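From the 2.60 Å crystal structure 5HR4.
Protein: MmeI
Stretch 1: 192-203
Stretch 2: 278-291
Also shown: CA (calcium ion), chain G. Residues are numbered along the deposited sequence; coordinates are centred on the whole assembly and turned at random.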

# COMPACT_ATOMS: atom_id res chain seq x y z
N ARG A 192 -13.44 -0.25 -26.10
CA ARG A 192 -14.56 -0.59 -26.98
C ARG A 192 -14.59 -2.09 -27.30
O ARG A 192 -15.64 -2.73 -27.16
N LEU A 193 -13.46 -2.65 -27.75
CA LEU A 193 -13.40 -4.09 -27.98
C LEU A 193 -13.85 -4.87 -26.75
O LEU A 193 -14.52 -5.91 -26.86
N LEU A 194 -13.46 -4.41 -25.57
CA LEU A 194 -13.84 -5.10 -24.36
C LEU A 194 -15.35 -5.17 -24.24
O LEU A 194 -15.92 -6.22 -23.90
N PHE A 195 -16.02 -4.06 -24.52
CA PHE A 195 -17.48 -4.06 -24.48
C PHE A 195 -18.04 -5.03 -25.50
O PHE A 195 -18.99 -5.76 -25.22
N CYS A 196 -17.46 -5.08 -26.69
CA CYS A 196 -17.96 -6.02 -27.68
C CYS A 196 -17.77 -7.46 -27.21
O CYS A 196 -18.65 -8.30 -27.41
N LEU A 197 -16.63 -7.77 -26.57
CA LEU A 197 -16.42 -9.14 -26.12
C LEU A 197 -17.45 -9.53 -25.07
O LEU A 197 -18.02 -10.62 -25.11
N PHE A 198 -17.75 -8.62 -24.14
CA PHE A 198 -18.79 -8.87 -23.16
C PHE A 198 -20.17 -8.97 -23.81
O PHE A 198 -21.01 -9.78 -23.39
N ALA A 199 -20.41 -8.16 -24.84
CA ALA A 199 -21.76 -8.02 -25.38
C ALA A 199 -22.21 -9.26 -26.13
O ALA A 199 -23.39 -9.64 -26.07
N GLU A 200 -21.30 -9.91 -26.88
CA GLU A 200 -21.75 -11.06 -27.66
C GLU A 200 -22.01 -12.28 -26.77
O GLU A 200 -22.74 -13.19 -27.19
N ASP A 201 -21.46 -12.29 -25.56
CA ASP A 201 -21.61 -13.39 -24.61
C ASP A 201 -22.77 -13.16 -23.66
O ASP A 201 -23.00 -13.95 -22.74
N THR A 202 -23.49 -12.07 -23.84
CA THR A 202 -24.71 -11.77 -23.13
C THR A 202 -25.77 -11.52 -24.21
O THR A 202 -25.57 -11.85 -25.39
N THR A 203 -26.88 -10.94 -23.82
CA THR A 203 -27.96 -10.72 -24.75
C THR A 203 -27.92 -9.33 -25.37
O THR A 203 -28.92 -8.89 -25.96
N ALA A 278 -5.45 -13.56 -32.01
CA ALA A 278 -5.53 -13.15 -30.61
C ALA A 278 -6.92 -12.60 -30.26
O ALA A 278 -7.46 -12.90 -29.19
N LEU A 279 -7.51 -11.81 -31.16
CA LEU A 279 -8.83 -11.25 -30.91
C LEU A 279 -9.93 -12.30 -31.05
O LEU A 279 -10.90 -12.29 -30.30
N LEU A 280 -9.81 -13.20 -32.03
CA LEU A 280 -10.73 -14.33 -32.09
C LEU A 280 -10.53 -15.24 -30.89
O LEU A 280 -11.49 -15.83 -30.36
N ASP A 281 -9.28 -15.38 -30.44
CA ASP A 281 -8.98 -16.11 -29.22
C ASP A 281 -9.77 -15.55 -28.04
O ASP A 281 -10.38 -16.30 -27.27
N LEU A 282 -9.75 -14.22 -27.87
CA LEU A 282 -10.51 -13.62 -26.79
C LEU A 282 -12.01 -13.86 -26.98
O LEU A 282 -12.74 -14.08 -26.00
N CYS A 283 -12.49 -13.83 -28.22
CA CYS A 283 -13.92 -14.03 -28.46
C CYS A 283 -14.37 -15.39 -27.98
O CYS A 283 -15.48 -15.54 -27.45
N SER A 284 -13.54 -16.42 -28.18
CA SER A 284 -14.01 -17.76 -27.88
C SER A 284 -14.21 -18.01 -26.39
O SER A 284 -14.85 -19.01 -26.04
N LEU A 285 -13.71 -17.14 -25.52
CA LEU A 285 -13.99 -17.25 -24.09
C LEU A 285 -15.35 -16.63 -23.76
O LEU A 285 -15.96 -15.92 -24.57
N ASP A 286 -15.82 -16.89 -22.55
CA ASP A 286 -17.09 -16.34 -22.06
C ASP A 286 -16.76 -15.16 -21.15
O ASP A 286 -16.19 -15.34 -20.07
N TRP A 287 -17.11 -13.96 -21.59
CA TRP A 287 -16.86 -12.75 -20.81
C TRP A 287 -17.98 -12.45 -19.84
O TRP A 287 -17.93 -11.43 -19.14
N SER A 288 -18.95 -13.36 -19.73
CA SER A 288 -20.18 -13.08 -19.01
C SER A 288 -19.93 -12.72 -17.55
O SER A 288 -20.55 -11.79 -17.03
N ARG A 289 -19.03 -13.44 -16.89
CA ARG A 289 -18.77 -13.25 -15.46
C ARG A 289 -17.43 -12.55 -15.30
O ARG A 289 -16.44 -13.12 -14.83
N ILE A 290 -17.39 -11.29 -15.70
CA ILE A 290 -16.18 -10.48 -15.61
C ILE A 290 -16.21 -9.73 -14.28
O ILE A 290 -17.25 -9.19 -13.89
N SER A 291 -15.08 -9.70 -13.60
CA SER A 291 -15.05 -9.23 -12.22
C SER A 291 -13.87 -8.31 -11.97
O SER A 291 -12.94 -8.24 -12.79

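Along stretch 2, packing against the 192-200 helix begins loosely and tightens toward the loop. The two helix axes approach no closer than 10.6 Å, at 39° between their N-to-C directions, so side chains must bridge the gap. Leu-279 (chi1 t, chi2 p) has a sideways CA-to-CB bond, yet its end comes nearer, and its CD2 lies 4.5 Å from CD2 of Leu-193, an m, t rotamer pointing toward stretch 2. One turn on, Leu-282 offers its CB to Leu-197 CD1 at 4.0 Å.

Cys-283 (m) is held more closely: its SG is 3.5 Å from Leu-197 CD2 and 3.4 Å from Glu-200 OE2. Its carbonyl O binds the calcium ion at 2.3 Å, and the O of Leu-285 does so at 2.2 Å. Asp-201 (m), pointing toward stretch 2, chelates the ion through OD1 and OD2, both at 2.4 Å; a water at 2.4 Å from the ion and one atom from elsewhere in the structure complete the coordination. Shared coordination accounts for the 2.7 Å separation of Asp-201 OD2 and Leu-285 O, which is not a hydrogen bond.

Asp-286 (t) brings OD1 to 3.3 Å from Asp-201 CB, and this OD1 also accepts a weak bond from Ser-288 N (3.4 Å). Trp-287 N donates to Asp-201 OD2 (2.8 Å, 161°), so that one oxygen serves both metal and backbone. The indole (chi1 m, chi2 75°) is anchored by Trp-287 NE1 to Leu-282 O (2.8 Å, 173°). Leu-197 CB sits 3.8 Å from the centroid of the Trp-287 five-membered ring, 2° off the normal, a CH-pi contact over the face; Leu-194 CD1 reaches Trp-287 CZ3 at 3.7 Å.

Backbone oxygens of Trp-287 and Ser-288 meet the Phe-198 ring edge, at 3.5 Å from CD1 and 3.7 Å from CE1 respectively. Finally, Ile-290 (t, t) points toward stretch 1, placing CG2 4.0 Å from Phe-198 CD1.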

# COMPACT_ATOMS: atom_id res chain seq x y z
CB ARG A 192 -14.51 0.24 -28.26
CG ARG A 192 -14.99 1.67 -28.08
CD ARG A 192 -14.54 2.53 -29.25
NE ARG A 192 -15.13 3.86 -29.21
CZ ARG A 192 -15.33 4.61 -30.29
NH1 ARG A 192 -14.99 4.16 -31.48
NH2 ARG A 192 -15.89 5.81 -30.17
CB LEU A 193 -11.98 -4.51 -28.35
CG LEU A 193 -11.52 -3.86 -29.63
CD1 LEU A 193 -10.01 -4.02 -29.71
CD2 LEU A 193 -12.20 -4.52 -30.79
CB LEU A 194 -13.24 -4.39 -23.15
CG LEU A 194 -13.52 -5.05 -21.82
CD1 LEU A 194 -12.96 -6.47 -21.82
CD2 LEU A 194 -12.91 -4.20 -20.73
CB PHE A 195 -18.01 -2.65 -24.71
CG PHE A 195 -19.50 -2.59 -24.85
CD1 PHE A 195 -20.10 -2.83 -26.07
CD2 PHE A 195 -20.29 -2.27 -23.77
CE1 PHE A 195 -21.45 -2.78 -26.21
CE2 PHE A 195 -21.66 -2.20 -23.90
CZ PHE A 195 -22.25 -2.46 -25.13
CB CYS A 196 -17.29 -5.78 -29.03
SG CYS A 196 -17.85 -4.25 -29.82
CB LEU A 197 -15.00 -9.33 -25.59
CG LEU A 197 -13.93 -9.20 -26.67
CD1 LEU A 197 -12.59 -9.05 -26.03
CD2 LEU A 197 -13.96 -10.40 -27.59
CB PHE A 198 -18.76 -7.77 -22.10
CG PHE A 198 -19.90 -7.82 -21.13
CD1 PHE A 198 -19.85 -8.68 -20.03
CD2 PHE A 198 -21.02 -7.02 -21.31
CE1 PHE A 198 -20.90 -8.72 -19.11
CE2 PHE A 198 -22.07 -7.05 -20.40
CZ PHE A 198 -22.02 -7.92 -19.29
CB ALA A 199 -21.87 -6.79 -26.27
CB GLU A 200 -20.75 -11.41 -28.75
CG GLU A 200 -19.39 -11.87 -28.28
CD GLU A 200 -18.46 -12.14 -29.46
OE1 GLU A 200 -19.01 -12.32 -30.58
OE2 GLU A 200 -17.21 -12.20 -29.29
CB ASP A 201 -20.32 -13.57 -23.83
CG ASP A 201 -19.27 -14.26 -24.63
OD1 ASP A 201 -19.67 -14.82 -25.68
OD2 ASP A 201 -18.09 -14.26 -24.21
CB THR A 202 -24.46 -10.59 -22.19
OG1 THR A 202 -23.37 -10.93 -21.31
CG2 THR A 202 -25.68 -10.31 -21.35
CB THR A 203 -29.29 -10.94 -24.04
OG1 THR A 203 -29.28 -10.18 -22.83
CG2 THR A 203 -29.42 -12.42 -23.71
CB ALA A 278 -4.45 -12.12 -30.29
CB LEU A 279 -9.10 -10.06 -31.84
CG LEU A 279 -10.46 -9.34 -31.68
CD1 LEU A 279 -10.66 -8.79 -30.28
CD2 LEU A 279 -10.60 -8.23 -32.72
CB LEU A 280 -10.53 -15.11 -33.39
CG LEU A 280 -11.13 -14.49 -34.64
CD1 LEU A 280 -10.72 -15.30 -35.88
CD2 LEU A 280 -12.64 -14.43 -34.50
CB ASP A 281 -7.49 -16.02 -28.95
CG ASP A 281 -6.96 -17.24 -28.35
OD1 ASP A 281 -7.11 -17.38 -27.12
OD2 ASP A 281 -6.39 -18.05 -29.12
CB LEU A 282 -10.19 -12.13 -26.69
CG LEU A 282 -8.79 -11.76 -26.18
CD1 LEU A 282 -8.60 -10.25 -26.20
CD2 LEU A 282 -8.59 -12.29 -24.77
CB CYS A 283 -14.26 -13.88 -29.94
SG CYS A 283 -14.10 -12.23 -30.60
CB SER A 284 -13.05 -18.80 -28.46
OG SER A 284 -11.82 -18.76 -27.79
CB LEU A 285 -12.89 -16.59 -23.28
CG LEU A 285 -11.47 -17.06 -23.61
CD1 LEU A 285 -10.44 -16.31 -22.78
CD2 LEU A 285 -11.34 -18.55 -23.40
CB ASP A 286 -17.90 -17.42 -21.33
CG ASP A 286 -19.31 -16.97 -20.99
OD1 ASP A 286 -19.81 -16.01 -21.63
OD2 ASP A 286 -19.94 -17.59 -20.10
CB TRP A 287 -16.62 -11.57 -21.76
CG TRP A 287 -15.36 -11.81 -22.47
CD1 TRP A 287 -15.17 -12.68 -23.49
CD2 TRP A 287 -14.08 -11.28 -22.14
NE1 TRP A 287 -13.85 -12.70 -23.84
CE2 TRP A 287 -13.16 -11.84 -23.04
CE3 TRP A 287 -13.63 -10.35 -21.20
CZ2 TRP A 287 -11.80 -11.50 -23.02
CZ3 TRP A 287 -12.29 -10.02 -21.18
CH2 TRP A 287 -11.39 -10.60 -22.09
CB SER A 288 -21.11 -14.28 -19.12
OG SER A 288 -22.42 -13.86 -18.83
CB ARG A 289 -18.79 -14.59 -14.72
CG ARG A 289 -20.06 -15.41 -14.86
CD ARG A 289 -21.14 -14.92 -13.90
NE ARG A 289 -22.33 -15.77 -13.95
CZ ARG A 289 -23.54 -15.39 -13.53
NH1 ARG A 289 -23.71 -14.18 -13.02
NH2 ARG A 289 -24.57 -16.22 -13.63
CB ILE A 290 -16.05 -9.51 -16.80
CG1 ILE A 290 -14.79 -8.64 -16.64
CG2 ILE A 290 -17.30 -8.63 -16.96
CD1 ILE A 290 -14.35 -7.91 -17.90
CB SER A 291 -14.98 -10.44 -11.30
OG SER A 291 -14.14 -11.40 -11.91
CA CA G . -17.39 -15.44 -26.22
O HOH W 1 -18.23 -15.45 -28.47